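Local coordinates for protein succinate-semialdehyde dehydrogenase (Streptococcus pyogenes MGAS1882, PDB 4OGD) that probably catalyses the oxidation of succinic semialdehyde to succinate, using NADP+ as its cofactor, at residues Q193-K198 with G220-K225; A348-D353 with V365-K370; Q51-A56 with Y94-A99; A290-P295 with F341-I346. One frame throughout, in Å; residues are numbered along the deposited sequence.

Contact 1. Residues Q193-K198 with G220-K225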
loop_
_atom_site.group_PDB
_atom_site.type_symbol
_atom_site.label_atom_id
_atom_site.label_comp_id
_atom_site.label_asym_id
_atom_site.label_seq_id
_atom_site.Cartn_x
_atom_site.Cartn_y
_atom_site.Cartn_z
ATOM N N GLN A 193 -14.777 -13.943 3.855
ATOM C CA GLN A 193 -15.972 -13.135 4.055
ATOM C C GLN A 193 -15.647 -11.818 4.752
ATOM O O GLN A 193 -16.202 -10.775 4.408
ATOM C CB GLN A 193 -17.001 -13.903 4.882
ATOM C CG GLN A 193 -17.553 -15.146 4.212
ATOM C CD GLN A 193 -18.440 -15.944 5.153
ATOM O OE1 GLN A 193 -18.090 -17.051 5.566
ATOM N NE2 GLN A 193 -19.587 -15.378 5.511
ATOM N N VAL A 194 -14.749 -11.870 5.730
ATOM C CA VAL A 194 -14.329 -10.661 6.437
ATOM C C VAL A 194 -13.691 -9.676 5.451
ATOM O O VAL A 194 -14.006 -8.489 5.448
ATOM C CB VAL A 194 -13.379 -10.983 7.621
ATOM C CG1 VAL A 194 -12.799 -9.705 8.222
ATOM C CG2 VAL A 194 -14.131 -11.773 8.700
ATOM N N ILE A 195 -12.827 -10.187 4.582
ATOM C CA ILE A 195 -12.128 -9.336 3.619
ATOM C C ILE A 195 -13.100 -8.707 2.619
ATOM O O ILE A 195 -12.916 -7.565 2.190
ATOM C CB ILE A 195 -11.020 -10.124 2.900
ATOM C CG1 ILE A 195 -9.984 -10.592 3.924
ATOM C CG2 ILE A 195 -10.333 -9.256 1.837
ATOM C CD1 ILE A 195 -8.847 -11.459 3.353
ATOM N N ALA A 196 -14.156 -9.438 2.277
ATOM C CA ALA A 196 -15.143 -8.947 1.323
ATOM C C ALA A 196 -16.196 -8.042 1.960
ATOM O O ALA A 196 -17.036 -7.478 1.266
ATOM C CB ALA A 196 -15.816 -10.118 0.621
ATOM N N ASP A 197 -16.164 -7.911 3.280
ATOM C CA ASP A 197 -17.194 -7.148 3.975
ATOM C C ASP A 197 -16.886 -5.664 3.855
ATOM O O ASP A 197 -15.755 -5.249 4.096
ATOM C CB ASP A 197 -17.245 -7.554 5.451
ATOM C CG ASP A 197 -18.454 -6.985 6.166
ATOM O OD1 ASP A 197 -18.427 -5.794 6.543
ATOM O OD2 ASP A 197 -19.441 -7.728 6.341
ATOM N N LYS A 198 -17.882 -4.859 3.492
ATOM C CA LYS A 198 -17.631 -3.440 3.250
ATOM C C LYS A 198 -17.275 -2.643 4.504
ATOM O O LYS A 198 -16.788 -1.520 4.404
ATOM C CB LYS A 198 -18.799 -2.788 2.502
ATOM C CG LYS A 198 -20.082 -2.711 3.287
ATOM C CD LYS A 198 -21.173 -2.150 2.399
ATOM C CE LYS A 198 -22.414 -1.792 3.186
ATOM N NZ LYS A 198 -23.387 -1.100 2.294
ATOM N N GLY A 220 -7.203 -7.836 -2.900
ATOM C CA GLY A 220 -7.216 -7.145 -4.179
ATOM C C GLY A 220 -8.547 -7.311 -4.886
ATOM O O GLY A 220 -9.089 -6.346 -5.431
ATOM N N LYS A 221 -9.077 -8.531 -4.863
ATOM C CA LYS A 221 -10.391 -8.820 -5.450
ATOM C C LYS A 221 -11.454 -7.860 -4.908
ATOM O O LYS A 221 -12.391 -7.477 -5.619
ATOM C CB LYS A 221 -10.777 -10.273 -5.147
ATOM C CG LYS A 221 -12.106 -10.743 -5.724
ATOM C CD LYS A 221 -12.315 -12.219 -5.396
ATOM C CE LYS A 221 -13.689 -12.713 -5.828
ATOM N NZ LYS A 221 -13.769 -14.206 -5.767
ATOM N N ASN A 222 -11.274 -7.449 -3.655
ATOM C CA ASN A 222 -12.244 -6.618 -2.950
ATOM C C ASN A 222 -11.804 -5.171 -2.758
ATOM O O ASN A 222 -12.430 -4.416 -2.003
ATOM C CB ASN A 222 -12.575 -7.253 -1.595
ATOM C CG ASN A 222 -13.337 -8.557 -1.744
ATOM O OD1 ASN A 222 -14.517 -8.552 -2.089
ATOM N ND2 ASN A 222 -12.661 -9.679 -1.513
ATOM N N LEU A 223 -10.746 -4.784 -3.468
ATOM C CA LEU A 223 -10.227 -3.421 -3.449
ATOM C C LEU A 223 -9.766 -2.980 -2.067
ATOM O O LEU A 223 -9.821 -1.797 -1.754
ATOM C CB LEU A 223 -11.262 -2.426 -3.991
ATOM C CG LEU A 223 -11.834 -2.759 -5.367
ATOM C CD1 LEU A 223 -12.955 -1.794 -5.716
ATOM C CD2 LEU A 223 -10.745 -2.718 -6.423
ATOM N N LYS A 224 -9.308 -3.926 -1.249
ATOM C CA LYS A 224 -8.837 -3.590 0.097
ATOM C C LYS A 224 -7.318 -3.385 0.138
ATOM O O LYS A 224 -6.563 -4.211 -0.369
ATOM C CB LYS A 224 -9.242 -4.676 1.101
ATOM C CG LYS A 224 -10.747 -4.950 1.145
ATOM C CD LYS A 224 -11.514 -3.700 1.547
ATOM C CE LYS A 224 -13.011 -3.823 1.234
ATOM N NZ LYS A 224 -13.744 -4.778 2.119
ATOM N N LYS A 225 -6.889 -2.282 0.750
ATOM C CA LYS A 225 -5.466 -1.993 0.953
ATOM C C LYS A 225 -4.837 -3.038 1.869
ATOM O O LYS A 225 -5.477 -3.525 2.813
ATOM C CB LYS A 225 -5.322 -0.604 1.583
ATOM C CG LYS A 225 -3.913 -0.018 1.575
ATOM C CD LYS A 225 -3.920 1.335 2.272
ATOM C CE LYS A 225 -2.689 2.148 1.915
ATOM N NZ LYS A 225 -2.745 3.521 2.495
HETATM O O HOH W 1 -16.158 -4.760 0.570
#

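Contact 2. Residues A348-D353 with V365-K370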
loop_
_atom_site.group_PDB
_atom_site.type_symbol
_atom_site.label_atom_id
_atom_site.label_comp_id
_atom_site.label_asym_id
_atom_site.label_seq_id
_atom_site.Cartn_x
_atom_site.Cartn_y
_atom_site.Cartn_z
ATOM N N ALA A 348 26.841 -26.058 4.695
ATOM C CA ALA A 348 27.612 -25.206 3.804
ATOM C C ALA A 348 27.604 -25.843 2.421
ATOM O O ALA A 348 26.896 -26.825 2.192
ATOM C CB ALA A 348 29.035 -25.035 4.327
ATOM N N GLY A 349 28.373 -25.283 1.494
ATOM C CA GLY A 349 28.442 -25.824 0.148
ATOM C C GLY A 349 27.137 -25.825 -0.635
ATOM O O GLY A 349 26.909 -26.713 -1.458
ATOM N N LEU A 350 26.273 -24.842 -0.387
ATOM C CA LEU A 350 25.069 -24.697 -1.191
ATOM C C LEU A 350 25.424 -24.097 -2.550
ATOM O O LEU A 350 26.064 -23.049 -2.624
ATOM C CB LEU A 350 24.040 -23.808 -0.482
ATOM C CG LEU A 350 23.405 -24.377 0.794
ATOM C CD1 LEU A 350 22.772 -23.261 1.620
ATOM C CD2 LEU A 350 22.362 -25.436 0.470
ATOM N N THR A 351 25.009 -24.769 -3.619
ATOM C CA THR A 351 25.140 -24.230 -4.966
ATOM C C THR A 351 23.770 -23.779 -5.462
ATOM O O THR A 351 22.743 -24.113 -4.867
ATOM C CB THR A 351 25.743 -25.273 -5.939
ATOM O OG1 THR A 351 24.872 -26.407 -6.034
ATOM C CG2 THR A 351 27.095 -25.731 -5.442
ATOM N N LYS A 352 23.752 -23.030 -6.557
ATOM C CA LYS A 352 22.508 -22.429 -7.036
ATOM C C LYS A 352 21.456 -23.433 -7.491
ATOM O O LYS A 352 20.261 -23.125 -7.503
ATOM C CB LYS A 352 22.794 -21.429 -8.145
ATOM C CG LYS A 352 23.496 -20.193 -7.659
ATOM C CD LYS A 352 23.742 -19.255 -8.812
ATOM C CE LYS A 352 24.544 -18.057 -8.382
ATOM N NZ LYS A 352 24.829 -17.179 -9.554
ATOM N N ASP A 353 21.893 -24.630 -7.862
ATOM C CA ASP A 353 20.968 -25.671 -8.290
ATOM C C ASP A 353 20.417 -26.451 -7.105
ATOM O O ASP A 353 19.572 -27.330 -7.272
ATOM C CB ASP A 353 21.657 -26.614 -9.271
ATOM C CG ASP A 353 23.105 -26.846 -8.919
ATOM O OD1 ASP A 353 23.960 -26.722 -9.824
ATOM O OD2 ASP A 353 23.390 -27.136 -7.737
ATOM N N VAL A 365 19.103 -23.562 11.852
ATOM C CA VAL A 365 20.012 -24.072 10.840
ATOM C C VAL A 365 20.922 -22.974 10.321
ATOM O O VAL A 365 20.490 -22.101 9.565
ATOM C CB VAL A 365 19.245 -24.707 9.662
ATOM C CG1 VAL A 365 20.217 -25.275 8.642
ATOM C CG2 VAL A 365 18.298 -25.791 10.165
ATOM N N GLY A 366 22.188 -23.020 10.716
ATOM C CA GLY A 366 23.162 -22.079 10.203
ATOM C C GLY A 366 23.535 -22.454 8.779
ATOM O O GLY A 366 23.580 -23.636 8.439
ATOM N N GLU A 367 23.756 -21.451 7.934
ATOM C CA GLU A 367 24.163 -21.692 6.546
ATOM C C GLU A 367 25.350 -20.809 6.229
ATOM O O GLU A 367 25.297 -19.599 6.434
ATOM C CB GLU A 367 23.012 -21.367 5.594
ATOM C CG GLU A 367 21.724 -22.112 5.900
ATOM C CD GLU A 367 20.518 -21.438 5.285
ATOM O OE1 GLU A 367 20.659 -20.880 4.178
ATOM O OE2 GLU A 367 19.442 -21.435 5.929
ATOM N N ILE A 368 26.435 -21.406 5.741
ATOM C CA ILE A 368 27.612 -20.624 5.417
ATOM C C ILE A 368 27.816 -20.558 3.907
ATOM O O ILE A 368 27.986 -21.587 3.253
ATOM C CB ILE A 368 28.873 -21.179 6.114
ATOM C CG1 ILE A 368 28.636 -21.275 7.620
ATOM C CG2 ILE A 368 30.044 -20.265 5.854
ATOM C CD1 ILE A 368 29.740 -22.044 8.365
ATOM N N TYR A 369 27.775 -19.340 3.371
ATOM C CA TYR A 369 28.000 -19.089 1.948
ATOM C C TYR A 369 29.388 -18.493 1.770
ATOM O O TYR A 369 29.647 -17.384 2.244
ATOM C CB TYR A 369 26.976 -18.082 1.413
ATOM C CG TYR A 369 25.559 -18.599 1.270
ATOM C CD1 TYR A 369 24.939 -18.634 0.028
ATOM C CD2 TYR A 369 24.835 -19.028 2.377
ATOM C CE1 TYR A 369 23.645 -19.092 -0.113
ATOM C CE2 TYR A 369 23.531 -19.495 2.250
ATOM C CZ TYR A 369 22.941 -19.526 1.000
ATOM O OH TYR A 369 21.638 -19.971 0.854
ATOM N N LYS A 370 30.282 -19.207 1.083
ATOM C CA LYS A 370 31.629 -18.678 0.858
ATOM C C LYS A 370 31.679 -17.831 -0.408
ATOM O O LYS A 370 31.154 -18.231 -1.443
ATOM C CB LYS A 370 32.655 -19.809 0.761
ATOM C CG LYS A 370 34.099 -19.312 0.693
ATOM C CD LYS A 370 35.093 -20.476 0.582
ATOM C CE LYS A 370 35.057 -21.103 -0.806
ATOM N NZ LYS A 370 35.850 -20.311 -1.797
HETATM O O HOH W 2 29.866 -22.886 1.874
HETATM O O HOH W 3 26.414 -22.493 1.329
#

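Contact 3. Residues Q51-A56 with Y94-A99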
loop_
_atom_site.group_PDB
_atom_site.type_symbol
_atom_site.label_atom_id
_atom_site.label_comp_id
_atom_site.label_asym_id
_atom_site.label_seq_id
_atom_site.Cartn_x
_atom_site.Cartn_y
_atom_site.Cartn_z
ATOM N N GLN A 51 -6.163 4.563 27.609
ATOM C CA GLN A 51 -6.409 3.127 27.578
ATOM C C GLN A 51 -5.202 2.356 27.048
ATOM O O GLN A 51 -4.882 1.282 27.550
ATOM C CB GLN A 51 -7.667 2.826 26.756
ATOM C CG GLN A 51 -8.960 3.251 27.461
ATOM C CD GLN A 51 -10.084 3.547 26.498
ATOM O OE1 GLN A 51 -9.987 3.254 25.310
ATOM N NE2 GLN A 51 -11.166 4.142 27.005
ATOM N N LEU A 52 -4.525 2.905 26.044
ATOM C CA LEU A 52 -3.322 2.260 25.514
ATOM C C LEU A 52 -2.164 2.277 26.521
ATOM O O LEU A 52 -1.431 1.301 26.656
ATOM C CB LEU A 52 -2.908 2.890 24.174
ATOM C CG LEU A 52 -1.818 2.161 23.392
ATOM C CD1 LEU A 52 -2.191 0.701 23.137
ATOM C CD2 LEU A 52 -1.543 2.889 22.077
ATOM N N HIS A 53 -2.003 3.381 27.238
ATOM C CA HIS A 53 -1.074 3.389 28.357
ATOM C C HIS A 53 -1.442 2.327 29.400
ATOM O O HIS A 53 -0.558 1.712 29.991
ATOM C CB HIS A 53 -1.013 4.777 28.996
ATOM C CG HIS A 53 -0.166 5.757 28.243
ATOM N ND1 HIS A 53 1.142 5.496 27.898
ATOM C CD2 HIS A 53 -0.434 7.005 27.788
ATOM C CE1 HIS A 53 1.645 6.541 27.263
ATOM N NE2 HIS A 53 0.709 7.470 27.184
ATOM N N GLN A 54 -2.741 2.104 29.620
ATOM C CA GLN A 54 -3.180 1.132 30.621
ATOM C C GLN A 54 -2.911 -0.289 30.135
ATOM O O GLN A 54 -2.618 -1.190 30.933
ATOM C CB GLN A 54 -4.663 1.337 30.989
ATOM C CG GLN A 54 -5.174 0.436 32.139
ATOM C CD GLN A 54 -4.413 0.636 33.458
ATOM O OE1 GLN A 54 -3.772 1.659 33.672
ATOM N NE2 GLN A 54 -4.489 -0.349 34.338
ATOM N N VAL A 55 -2.987 -0.492 28.821
ATOM C CA VAL A 55 -2.599 -1.780 28.257
ATOM C C VAL A 55 -1.146 -2.074 28.622
ATOM O O VAL A 55 -0.826 -3.165 29.094
ATOM C CB VAL A 55 -2.789 -1.828 26.721
ATOM C CG1 VAL A 55 -2.102 -3.057 26.144
ATOM C CG2 VAL A 55 -4.260 -1.843 26.371
ATOM N N ALA A 56 -0.279 -1.083 28.421
ATOM C CA ALA A 56 1.129 -1.211 28.787
ATOM C C ALA A 56 1.281 -1.470 30.286
ATOM O O ALA A 56 2.095 -2.299 30.707
ATOM C CB ALA A 56 1.902 0.041 28.376
ATOM N N TYR A 94 4.682 4.129 23.297
ATOM C CA TYR A 94 5.149 4.946 22.179
ATOM C C TYR A 94 3.992 5.582 21.408
ATOM O O TYR A 94 3.951 6.794 21.235
ATOM C CB TYR A 94 6.007 4.091 21.244
ATOM C CG TYR A 94 6.506 4.764 19.973
ATOM C CD1 TYR A 94 5.884 4.527 18.755
ATOM C CD2 TYR A 94 7.627 5.592 19.989
ATOM C CE1 TYR A 94 6.344 5.115 17.592
ATOM C CE2 TYR A 94 8.097 6.184 18.830
ATOM C CZ TYR A 94 7.453 5.938 17.632
ATOM O OH TYR A 94 7.931 6.526 16.489
ATOM N N TYR A 95 3.043 4.773 20.951
ATOM C CA TYR A 95 1.979 5.320 20.117
ATOM C C TYR A 95 1.016 6.208 20.905
ATOM O O TYR A 95 0.481 7.174 20.374
ATOM C CB TYR A 95 1.257 4.206 19.349
ATOM C CG TYR A 95 2.055 3.789 18.136
ATOM C CD1 TYR A 95 2.216 4.663 17.065
ATOM C CD2 TYR A 95 2.663 2.538 18.067
ATOM C CE1 TYR A 95 2.951 4.306 15.956
ATOM C CE2 TYR A 95 3.407 2.169 16.961
ATOM C CZ TYR A 95 3.547 3.057 15.910
ATOM O OH TYR A 95 4.282 2.717 14.794
ATOM N N ALA A 96 0.819 5.894 22.178
ATOM C CA ALA A 96 0.039 6.789 23.029
ATOM C C ALA A 96 0.751 8.133 23.216
ATOM O O ALA A 96 0.115 9.197 23.193
ATOM C CB ALA A 96 -0.261 6.130 24.368
ATOM N N ASP A 97 2.071 8.091 23.399
ATOM C CA ASP A 97 2.847 9.316 23.591
ATOM C C ASP A 97 2.941 10.143 22.322
ATOM O O ASP A 97 2.939 11.372 22.373
ATOM C CB ASP A 97 4.259 9.009 24.096
ATOM C CG ASP A 97 4.296 8.664 25.575
ATOM O OD1 ASP A 97 3.327 8.971 26.296
ATOM O OD2 ASP A 97 5.318 8.099 26.016
ATOM N N LYS A 98 3.023 9.461 21.182
ATOM C CA LYS A 98 3.220 10.133 19.905
ATOM C C LYS A 98 1.913 10.523 19.227
ATOM O O LYS A 98 1.934 11.160 18.180
ATOM C CB LYS A 98 4.020 9.241 18.956
ATOM C CG LYS A 98 5.484 9.054 19.322
ATOM C CD LYS A 98 6.274 10.330 19.085
ATOM C CE LYS A 98 7.715 10.162 19.536
ATOM N NZ LYS A 98 8.526 11.393 19.290
ATOM N N ALA A 99 0.788 10.147 19.831
ATOM C CA ALA A 99 -0.522 10.325 19.210
ATOM C C ALA A 99 -0.761 11.733 18.661
ATOM O O ALA A 99 -1.092 11.897 17.485
ATOM C CB ALA A 99 -1.624 9.931 20.180
#

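Contact 4. Residues A290-P295 with F341-I346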
loop_
_atom_site.group_PDB
_atom_site.type_symbol
_atom_site.label_atom_id
_atom_site.label_comp_id
_atom_site.label_asym_id
_atom_site.label_seq_id
_atom_site.Cartn_x
_atom_site.Cartn_y
_atom_site.Cartn_z
ATOM N N ALA A 290 24.634 -24.551 22.798
ATOM C CA ALA A 290 23.184 -24.643 22.959
ATOM C C ALA A 290 22.756 -25.696 23.973
ATOM O O ALA A 290 23.263 -26.821 23.975
ATOM C CB ALA A 290 22.513 -24.912 21.623
ATOM N N LYS A 291 21.811 -25.324 24.828
ATOM C CA LYS A 291 21.236 -26.267 25.776
ATOM C C LYS A 291 19.736 -26.333 25.558
ATOM O O LYS A 291 19.001 -25.430 25.968
ATOM C CB LYS A 291 21.538 -25.832 27.209
ATOM C CG LYS A 291 21.034 -26.809 28.259
ATOM C CD LYS A 291 21.717 -26.592 29.599
ATOM C CE LYS A 291 21.293 -27.661 30.595
ATOM N NZ LYS A 291 19.810 -27.749 30.660
ATOM N N TRP A 292 19.276 -27.386 24.892
ATOM C CA TRP A 292 17.843 -27.543 24.670
ATOM C C TRP A 292 17.159 -28.151 25.872
ATOM O O TRP A 292 17.787 -28.842 26.681
ATOM C CB TRP A 292 17.537 -28.357 23.408
ATOM C CG TRP A 292 18.278 -29.648 23.312
ATOM C CD1 TRP A 292 17.892 -30.858 23.815
ATOM C CD2 TRP A 292 19.535 -29.861 22.661
ATOM N NE1 TRP A 292 18.841 -31.812 23.519
ATOM C CE2 TRP A 292 19.857 -31.224 22.810
ATOM C CE3 TRP A 292 20.421 -29.028 21.964
ATOM C CZ2 TRP A 292 21.031 -31.777 22.287
ATOM C CZ3 TRP A 292 21.588 -29.575 21.445
ATOM C CH2 TRP A 292 21.881 -30.938 21.610
ATOM N N GLY A 293 15.866 -27.881 25.997
ATOM C CA GLY A 293 15.096 -28.427 27.096
ATOM C C GLY A 293 13.857 -27.616 27.403
ATOM O O GLY A 293 13.288 -26.962 26.525
ATOM N N ASP A 294 13.447 -27.679 28.664
ATOM C CA ASP A 294 12.241 -27.025 29.163
ATOM C C ASP A 294 12.316 -25.508 28.959
ATOM O O ASP A 294 13.131 -24.849 29.584
ATOM C CB ASP A 294 12.135 -27.357 30.659
ATOM C CG ASP A 294 10.904 -26.774 31.316
ATOM O OD1 ASP A 294 10.146 -26.029 30.658
ATOM O OD2 ASP A 294 10.702 -27.061 32.520
ATOM N N PRO A 295 11.460 -24.940 28.087
ATOM C CA PRO A 295 11.564 -23.489 27.858
ATOM C C PRO A 295 11.205 -22.633 29.083
ATOM O O PRO A 295 11.530 -21.445 29.100
ATOM C CB PRO A 295 10.575 -23.236 26.709
ATOM C CG PRO A 295 9.577 -24.341 26.824
ATOM C CD PRO A 295 10.383 -25.549 27.285
ATOM N N PHE A 341 11.762 -30.788 19.213
ATOM C CA PHE A 341 13.141 -30.297 19.188
ATOM C C PHE A 341 13.920 -30.597 17.903
ATOM O O PHE A 341 13.854 -31.702 17.354
ATOM C CB PHE A 341 13.922 -30.849 20.383
ATOM C CG PHE A 341 13.540 -30.228 21.700
ATOM C CD1 PHE A 341 14.056 -28.998 22.068
ATOM C CD2 PHE A 341 12.677 -30.879 22.567
ATOM C CE1 PHE A 341 13.716 -28.416 23.272
ATOM C CE2 PHE A 341 12.323 -30.307 23.781
ATOM C CZ PHE A 341 12.848 -29.069 24.135
ATOM N N VAL A 342 14.671 -29.598 17.448
ATOM C CA VAL A 342 15.637 -29.750 16.364
ATOM C C VAL A 342 16.969 -29.218 16.884
ATOM O O VAL A 342 17.031 -28.111 17.422
ATOM C CB VAL A 342 15.194 -28.954 15.104
ATOM C CG1 VAL A 342 16.277 -28.982 14.017
ATOM C CG2 VAL A 342 13.879 -29.502 14.566
ATOM N N MET A 343 18.039 -29.998 16.766
ATOM C CA MET A 343 19.322 -29.513 17.271
ATOM C C MET A 343 19.922 -28.490 16.316
ATOM O O MET A 343 19.657 -28.537 15.111
ATOM C CB MET A 343 20.309 -30.660 17.534
ATOM C CG MET A 343 21.170 -31.061 16.356
ATOM S SD MET A 343 22.441 -32.253 16.857
ATOM C CE MET A 343 23.695 -31.170 17.525
ATOM N N PRO A 344 20.704 -27.544 16.854
ATOM C CA PRO A 344 21.407 -26.576 16.007
ATOM C C PRO A 344 22.237 -27.321 14.971
ATOM O O PRO A 344 22.967 -28.253 15.309
ATOM C CB PRO A 344 22.304 -25.838 16.997
ATOM C CG PRO A 344 21.576 -25.951 18.302
ATOM C CD PRO A 344 20.991 -27.331 18.283
ATOM N N THR A 345 22.094 -26.929 13.714
ATOM C CA THR A 345 22.686 -27.664 12.612
ATOM C C THR A 345 23.321 -26.635 11.689
ATOM O O THR A 345 22.760 -25.558 11.495
ATOM C CB THR A 345 21.595 -28.448 11.862
ATOM O OG1 THR A 345 20.965 -29.370 12.763
ATOM C CG2 THR A 345 22.172 -29.213 10.676
ATOM N N ILE A 346 24.502 -26.937 11.153
ATOM C CA ILE A 346 25.168 -26.020 10.239
ATOM C C ILE A 346 25.401 -26.718 8.913
ATOM O O ILE A 346 25.914 -27.835 8.881
ATOM C CB ILE A 346 26.525 -25.530 10.790
ATOM C CG1 ILE A 346 26.324 -24.854 12.150
ATOM C CG2 ILE A 346 27.193 -24.563 9.799
ATOM C CD1 ILE A 346 27.612 -24.518 12.881
#

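Contact 1. Residues Q193-K198 with G220-K225
The carboxamide of Asn-222 lies flat against Ala-196, whose CA and CB sit over one of its faces: CB is 3.4 Å from Asn-222 OD1, and CA is 3.6 Å from Asn-222 CG. Ile-195 approaches the amide end, its CG2 4.1 Å from Asn-222 ND2, while that nitrogen is bonded to the carbonyl of Glu-218, in the last turn of helix 209-221. Beside this patch Lys-224 shows how a lysine can serve a helix end. Its chain bends at chi2 and again at chi4 (71°), where the turn carries NZ in among backbone oxygens. NZ donates 2.9 Å to Ile-195 O, tilted 29° from the carbonyl plane, and makes a weak bond of the same length to Asp-197 O. A water accepts from NZ and donates to Ala-196 O, and Val-200 O is a further acceptor. Gathering carbonyls around an ammonium group would be favoured by the negative end of the helix dipole. The lysine follows directly on Leu-223, the positive-phi residue of the Schellman motif that closes helix 209-221, in the helix-to-strand turn of a beta-alpha-beta unit (strands 200-206 and 225-229) of the Rossmann-like sheet.

Contact 2. Residues A348-D353 with V365-K370
Leu-350 and Tyr-369 make the side-chain core of this contact, and a single methyl does the touching: Leu-350 CD1 lies 3.6 Å from Tyr-369 OH and 3.8 Å from Tyr-369 CZ, at the phenol end of the ring. The same methyl comes within 4.1 Å of Glu-367 OE1, which stands in the plane of the tyrosine ring at its edge. Nearer the backbone, Ala-348 CB rests 4.3 Å from Ile-368 CB. No direct hydrogen bond joins the segments. Two waters do so instead, both donating to Ile-368 O. One accepts from Gly-349 N at 2.8 Å, the other from Leu-350 N at 2.9 Å, and this second water also sits over one face of the Tyr-369 ring, toward its rim. A carbonyl on a strand is thus satisfied although the neighbouring chain has swung aside, a turn made at Gly-349, whose phi of 62° suits glycine. The outer shell fixes the aromatic: Tyr-369 OH bonds to Tyr-357 O, and the two tyrosine rings meet edge-to-face. Tyr-276 of helix 276-288 packs on both Ala-348 and Ile-368. Here the two waters lie where the chain leaves strand 345-348 beside its parallel neighbour 365-371, the two joined by a helix-free connection in the seven-stranded mixed sheet of the aldehyde dehydrogenase fold.

Contact 3. Residues Q51-A56 with Y94-A99
Ala-96 is where the two helices press together, and it meets a different neighbour on each flank. On one, its CB lies over a face of the His-53 imidazole, 3.4 Å from the ring centroid and 18° off the normal, a CH-pi contact displaced toward NE2, the ring atom it approaches most closely at 3.3 Å. Leu-52 lies on the other side: its CD2 is 3.8 Å from Ala-96 N and 4.1 Å from Tyr-95 CB, and the leucine and tyrosine side chains run side by side in the same direction. With an alanine at the meeting point, the short segments' axes pass 8.9 Å apart and close to antiparallel at 156°. The margin at Asp-97, which is exposed, is polar. There the aspartate brings OD1 to the edge of the imidazole, 3.1 Å from both His-53 NE2 and His-53 CE1, with the carboxylate turned 51° from the ring plane. His-53 ND1 has a hydrogen bond to Asp-93 one turn earlier in the facing helix, which would steady the ring over Ala-96. The two acidic groups would make the surroundings of the ring negative. On the apolar side helix 136-148 closes the packing, Ile-147 touching Leu-52 and Ala-99 and Ala-143 meeting Tyr-95. Helix 45-61 thus lies against both helix 78-103 and helix 136-148, while Lys-98 extends the second helix's contacts to Glu-109 of the second subunit.

Contact 4. Residues A290-P295 with F341-I346
Trp-292 spreads its indole beside the chain at Met-343 and Pro-344: Met-343 CB lies over one face, 4.3 Å from Trp-292 CZ3, and Pro-344 CD comes obliquely to 3.9 Å from the same CZ3. Two irregular runs pass each other here, 174° apart in direction, one from the loop after helix 276-288 and the other leading into strand 345-348 of the large alpha/beta sheet of the aldehyde dehydrogenase fold. No hydrogen bond crosses between them, a worked case of loops held mainly by apolar side chains. At one end Ala-290 CB meets Pro-344 CG at 3.6 Å, where Phe-287 of helix 276-288 also packs on the proline. At the other, Trp-292 CB lies 3.8 Å from Phe-341 CD1, and the phenyl and the five-membered ring are inclined by 49°, an oblique pairing. Phe-341 has a further aromatic partner, meeting His-337 edge-to-face. Just past the tryptophan, Gly-293 adopts backbone angles (phi 157°) that call for glycine, and its carbonyl oxygen lies in the plane of the Phe-341 ring, at the edge, 3.2 Å from Phe-341 CZ.

In the fold
Contacts 2 and 3 are buried, contact 4 is partly so, and contact 1 lies at the surface. Chemistry follows place: contact 1 depends on a charged group and backbone carbonyls at and just after a helix end, contact 3 on a helix pair with an apolar side and a polar margin, contact 4 on aromatic rings and a proline, and contact 2 on apolar contacts and two waters bridging backbone groups. Contacts 2 and 4 share strand 345-348 and touch, Gly-366 N lying 2.7 Å from Thr-345 O in a probable hydrogen bond of the same seven-stranded sheet. Contact 1 belongs to the six-stranded sheet instead, its centre about 42 Å from that of contact 4, across the chain's centre.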